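Local coordinates for SYE1 (PDB 4AWT), which binds flavin mononucleotide and, like other members of the Old Yellow Enzyme family, probably reduces carbon-carbon double bonds using NADH or NADPH, at residues S62-G67 / D114-I119; A69-I74 / Q100-G105. The protein carries 1 engineered substitution. One frame throughout, in Å; residues are numbered along the deposited sequence. Where two conformers were deposited one is given.

Contact 1: residues S62-G67 / D114-I119; sequences SPTAKG and DGQQPI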
# COMPACT_ATOMS: atom_id res chain seq x y z
N SER A 62 3.24 2.71 -13.95
CA SER A 62 3.24 3.26 -15.30
C SER A 62 2.86 4.73 -15.19
O SER A 62 2.38 5.18 -14.13
CB SER A 62 2.22 2.57 -16.19
OG SER A 62 0.91 2.96 -15.78
N PRO A 63 2.99 5.49 -16.27
CA PRO A 63 2.58 6.89 -16.22
C PRO A 63 1.12 7.11 -15.89
O PRO A 63 0.77 8.14 -15.30
CB PRO A 63 2.93 7.40 -17.63
CG PRO A 63 4.08 6.54 -18.06
CD PRO A 63 3.76 5.17 -17.49
N THR A 64 0.23 6.20 -16.31
CA THR A 64 -1.20 6.39 -16.12
C THR A 64 -1.75 5.71 -14.87
O THR A 64 -2.93 5.74 -14.62
CB THR A 64 -2.00 5.94 -17.37
OG1 THR A 64 -1.72 4.60 -17.67
CG2 THR A 64 -1.66 6.81 -18.57
N ALA A 65 -0.81 5.20 -14.05
CA ALA A 65 -1.12 4.55 -12.79
C ALA A 65 -1.04 5.52 -11.58
O ALA A 65 -1.37 5.11 -10.47
CB ALA A 65 -0.20 3.41 -12.58
N LYS A 66 -0.57 6.73 -11.80
CA LYS A 66 -0.30 7.75 -10.79
C LYS A 66 -1.55 8.52 -10.41
O LYS A 66 -2.34 8.90 -11.30
CB LYS A 66 0.73 8.69 -11.37
CG LYS A 66 1.21 9.81 -10.49
CD LYS A 66 2.25 10.67 -11.23
CE LYS A 66 2.63 11.95 -10.55
NZ LYS A 66 3.63 12.65 -11.40
N GLY A 67 -1.72 8.77 -9.11
CA GLY A 67 -2.83 9.51 -8.58
C GLY A 67 -2.56 10.87 -8.00
O GLY A 67 -3.49 11.67 -7.87
N ASP A 114 -0.50 12.64 -17.57
CA ASP A 114 -0.11 13.08 -18.94
C ASP A 114 -1.33 13.50 -19.73
O ASP A 114 -1.34 13.41 -20.97
CB ASP A 114 0.70 11.97 -19.67
CG ASP A 114 2.03 11.57 -19.08
OD1 ASP A 114 2.68 12.47 -18.47
OD2 ASP A 114 2.48 10.40 -19.24
N GLY A 115 -2.35 14.00 -19.06
CA GLY A 115 -3.56 14.50 -19.73
C GLY A 115 -4.55 13.39 -20.09
O GLY A 115 -5.60 13.71 -20.67
N GLN A 116 -4.23 12.17 -19.81
CA GLN A 116 -5.09 11.04 -20.15
C GLN A 116 -6.30 11.02 -19.27
O GLN A 116 -6.29 11.47 -18.14
CB GLN A 116 -4.35 9.73 -19.99
CG GLN A 116 -3.40 9.37 -21.13
CD GLN A 116 -4.14 9.14 -22.40
OE1 GLN A 116 -4.97 8.23 -22.57
NE2 GLN A 116 -3.92 10.03 -23.37
N GLN A 117 -7.39 10.41 -19.77
CA GLN A 117 -8.53 10.11 -18.96
C GLN A 117 -8.18 8.93 -18.07
O GLN A 117 -7.58 7.95 -18.49
CB GLN A 117 -9.69 9.75 -19.87
CG GLN A 117 -10.97 9.50 -19.10
CD GLN A 117 -12.18 9.32 -19.99
OE1 GLN A 117 -12.07 9.12 -21.21
NE2 GLN A 117 -13.33 9.37 -19.37
N PRO A 118 -8.60 8.98 -16.79
CA PRO A 118 -8.36 7.83 -15.91
C PRO A 118 -9.09 6.59 -16.38
O PRO A 118 -10.11 6.69 -17.08
CB PRO A 118 -8.94 8.33 -14.57
CG PRO A 118 -8.89 9.80 -14.65
CD PRO A 118 -9.24 10.09 -16.07
N ILE A 119 -8.62 5.42 -15.95
CA ILE A 119 -9.26 4.16 -16.25
C ILE A 119 -9.81 3.53 -14.99
O ILE A 119 -9.31 3.74 -13.88
CB ILE A 119 -8.33 3.18 -16.97
CG1 ILE A 119 -7.10 2.75 -16.16
CG2 ILE A 119 -7.90 3.80 -18.32
CD1 ILE A 119 -6.26 1.66 -16.75
O HOH W 1 -5.89 5.77 -14.37
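Pro63 faces Asp114 and Thr64 faces Gln116 with 7.3 Å from CA to CA in each pair, so two irregular loops lie side by side without a backbone bond between them. Both belong to the TIM barrel: residues 62-67 follow strand 53-60 and residues 114-119 belong to the long excursion after strand 96-102. The first loop is bent by a type I beta-turn, closed by Ala65 N to Ser62 O at 3.2 Å, and Pro63 suits its second position because the ring already fixes the phi required. The side chains meet lightly, at the protein surface. With CG anti to the carbonyl carbon (chi1 -63°), one carboxylate oxygen of Asp114 comes in at the rim of the proline ring, OD2 lying 3.4 Å from Pro63 CB. Positive phi values at Asp114 and Gly115 turn the second loop, a conformation glycine adopts easily and aspartate less readily. Farther along, the methyl CG2 of Thr64 meets CG of Gln116 at 4.0 Å, a light contact, described here for one of the two conformers of this glutamine. A water then bridges the backbones, donating to Thr64 O at 3.0 Å and accepting from Ile119 N at 3.2 Å.

Contact 2: residues A69-I74 / Q100-G105; sequences AWTPGI and QLWHVG. With FMN (flavin mononucleotide), chain B.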
# COMPACT_ATOMS: atom_id res chain seq x y z
N ALA A 69 0.51 14.12 -7.13
CA ALA A 69 1.74 14.73 -7.58
C ALA A 69 2.94 14.15 -6.83
O ALA A 69 2.92 13.89 -5.64
CB ALA A 69 1.70 16.23 -7.35
N TRP A 70 4.03 14.00 -7.58
CA TRP A 70 5.38 13.80 -7.03
C TRP A 70 5.53 12.45 -6.33
O TRP A 70 6.44 12.30 -5.50
CB TRP A 70 5.85 14.93 -6.11
CG TRP A 70 5.51 16.31 -6.63
CD1 TRP A 70 5.82 16.81 -7.88
CD2 TRP A 70 4.80 17.32 -5.93
NE1 TRP A 70 5.35 18.09 -7.97
CE2 TRP A 70 4.70 18.43 -6.79
CE3 TRP A 70 4.23 17.37 -4.66
CZ2 TRP A 70 4.05 19.58 -6.39
CZ3 TRP A 70 3.59 18.51 -4.26
CH2 TRP A 70 3.50 19.60 -5.12
N THR A 71 4.70 11.46 -6.64
CA THR A 71 4.93 10.13 -6.11
C THR A 71 5.96 9.41 -6.96
O THR A 71 6.05 9.62 -8.19
CB THR A 71 3.62 9.32 -5.99
OG1 THR A 71 3.03 9.11 -7.30
CG2 THR A 71 2.61 10.06 -5.16
N PRO A 72 6.81 8.58 -6.36
CA PRO A 72 7.87 7.92 -7.11
C PRO A 72 7.34 6.80 -7.95
O PRO A 72 6.51 6.01 -7.50
CB PRO A 72 8.76 7.33 -5.98
CG PRO A 72 7.77 7.08 -4.85
CD PRO A 72 6.82 8.26 -4.92
N GLY A 73 7.84 6.67 -9.18
CA GLY A 73 7.51 5.55 -10.01
C GLY A 73 8.46 4.39 -9.87
O GLY A 73 9.51 4.47 -9.23
N ILE A 74 8.11 3.27 -10.56
CA ILE A 74 8.95 2.09 -10.57
C ILE A 74 9.02 1.49 -11.96
O ILE A 74 9.18 0.27 -12.11
CB ILE A 74 8.56 1.10 -9.46
CG1 ILE A 74 9.65 0.08 -9.15
CG2 ILE A 74 7.20 0.47 -9.71
CD1 ILE A 74 9.55 -0.49 -7.75
N GLN A 100 5.44 -1.18 -2.64
CA GLN A 100 4.00 -1.22 -2.87
C GLN A 100 3.68 -0.80 -4.30
O GLN A 100 3.75 0.37 -4.65
CB GLN A 100 3.21 -0.36 -1.89
CG GLN A 100 1.73 -0.62 -2.11
CD GLN A 100 0.83 0.29 -1.36
OE1 GLN A 100 0.84 1.52 -1.56
NE2 GLN A 100 -0.03 -0.28 -0.53
N LEU A 101 3.33 -1.78 -5.14
CA LEU A 101 3.02 -1.51 -6.55
C LEU A 101 1.63 -0.91 -6.66
O LEU A 101 0.65 -1.51 -6.21
CB LEU A 101 3.13 -2.79 -7.36
CG LEU A 101 4.43 -3.55 -7.25
CD1 LEU A 101 4.41 -4.75 -8.19
CD2 LEU A 101 5.64 -2.67 -7.53
N TRP A 102 1.55 0.25 -7.32
CA TRP A 102 0.34 1.07 -7.28
C TRP A 102 -0.23 1.30 -8.69
O TRP A 102 0.48 1.74 -9.59
CB TRP A 102 0.64 2.43 -6.67
CG TRP A 102 -0.49 3.11 -5.99
CD1 TRP A 102 -1.76 2.69 -5.73
CD2 TRP A 102 -0.37 4.41 -5.40
NE1 TRP A 102 -2.43 3.64 -4.99
CE2 TRP A 102 -1.59 4.69 -4.76
CE3 TRP A 102 0.67 5.33 -5.31
CZ2 TRP A 102 -1.78 5.87 -4.05
CZ3 TRP A 102 0.46 6.49 -4.59
CH2 TRP A 102 -0.72 6.74 -3.99
N HIS A 103 -1.54 1.12 -8.80
CA HIS A 103 -2.33 1.69 -9.90
C HIS A 103 -3.58 2.26 -9.25
O HIS A 103 -4.36 1.53 -8.63
CB HIS A 103 -2.68 0.69 -10.99
CG HIS A 103 -3.19 1.34 -12.25
ND1 HIS A 103 -4.13 2.26 -12.28
CD2 HIS A 103 -2.72 1.14 -13.51
CE1 HIS A 103 -4.31 2.63 -13.53
NE2 HIS A 103 -3.46 1.96 -14.31
N VAL A 104 -3.76 3.57 -9.38
CA VAL A 104 -4.86 4.26 -8.74
C VAL A 104 -6.18 4.16 -9.46
O VAL A 104 -7.23 4.52 -8.88
CB VAL A 104 -4.52 5.74 -8.53
CG1 VAL A 104 -3.28 5.90 -7.65
CG2 VAL A 104 -4.41 6.47 -9.87
N GLY A 105 -6.22 3.73 -10.69
CA GLY A 105 -7.42 3.69 -11.49
C GLY A 105 -8.02 5.05 -11.56
O GLY A 105 -7.39 6.04 -11.94
N1 FMN B . -1.72 3.39 2.25
C2 FMN B . -1.28 2.72 1.19
O2 FMN B . -1.61 1.52 0.98
N3 FMN B . -0.44 3.33 0.28
C4 FMN B . -0.01 4.64 0.41
O4 FMN B . 0.84 5.08 -0.40
C4A FMN B . -0.56 5.36 1.47
N5 FMN B . -0.27 6.72 1.63
C5A FMN B . -0.49 7.28 2.91
C6 FMN B . 0.02 8.52 3.21
C7 FMN B . -0.15 9.12 4.48
C7M FMN B . 0.55 10.42 4.77
C8 FMN B . -0.89 8.45 5.41
C8M FMN B . -1.10 8.99 6.80
C9 FMN B . -1.44 7.18 5.11
C9A FMN B . -1.23 6.58 3.86
N10 FMN B . -1.72 5.29 3.58
C10 FMN B . -1.33 4.66 2.41
C1' FMN B . -2.45 4.55 4.62
C2' FMN B . -1.53 3.98 5.72
O2' FMN B . -0.73 2.92 5.21
C3' FMN B . -2.31 3.40 6.89
O3' FMN B . -3.05 2.25 6.51
C4' FMN B . -3.24 4.40 7.59
O4' FMN B . -2.62 5.65 7.81
C5' FMN B . -3.84 3.83 8.87
O5' FMN B . -2.82 3.53 9.84
P FMN B . -2.53 4.58 11.03
O1P FMN B . -1.94 5.81 10.39
O2P FMN B . -3.86 4.87 11.71
O3P FMN B . -1.55 3.84 11.90
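Ile74 against Leu101 and Thr71 against Trp102 make a small, buried apolar contact between the loop after strand 53-60 and the C-terminal end of strand 96-102, the flavin-binding end of the TIM barrel. Ile74 CG2 meets Leu101 CD2 at 4.1 Å, the two branched side chains crossing at about a right angle. Thr71 suits its place by having two kinds of branch: CG2 comes to the indole edge of Trp102, 4.2 Å from CZ3 and near the ring plane, while OG1 is hydrogen-bonded to Gln60. Val104 CG1 lies over one face of this indole, off centre, and His181 stacks on the ring. Beyond the strand, Gly105 N donates in plane to His103 ND1 at 3.0 Å, a bond that ties His103 to the backbone at Gly105, where phi is positive, a value that favours glycine.

Gln100 pairs with the flavin through both polar atoms of its amide. With CG anti to the backbone N (chi1 -173°) and the chain extended beyond it, OE1 accepts from FMN N3 at 2.9 Å (161°) and NE2 donates to FMN O2 at 2.8 Å (168°). The pairing fixes the amide's orientation, and NE2 has a second acceptor in Glu179. A leucine in its place would probably leave FMN N3, FMN O2 and the Glu179 carboxylate each without this mate. On the outer side of the barrel, Ile74 and Leu101 both rest on Ala166 of helix 153-172, and Leu101 also touches Ile178 of the adjoining strand 177-181.

How the contacts relate
From the N terminus, strand 53-60 of the barrel runs out into residues 62-67 and then 69-74, the first halves of contacts 1 and 2. Helix 77-92 carries the chain back to strand 96-102, whose end meets 69-74, so contact 2 closes the inner loop, within the beta-alpha-beta crossover joining both strands. The chain continues to 114-119 before contact 1 closes the outer loop around it; the two nest and do not cross. Their centres are 10 Å apart, and they meet where Ala65 O probably accepts a hydrogen bond from Val104 N at 3.0 Å. Contact 2 lies in the buried layer beside the flavin, while contact 1 joins, at the surface, the loops following strands 53-60 and 96-102.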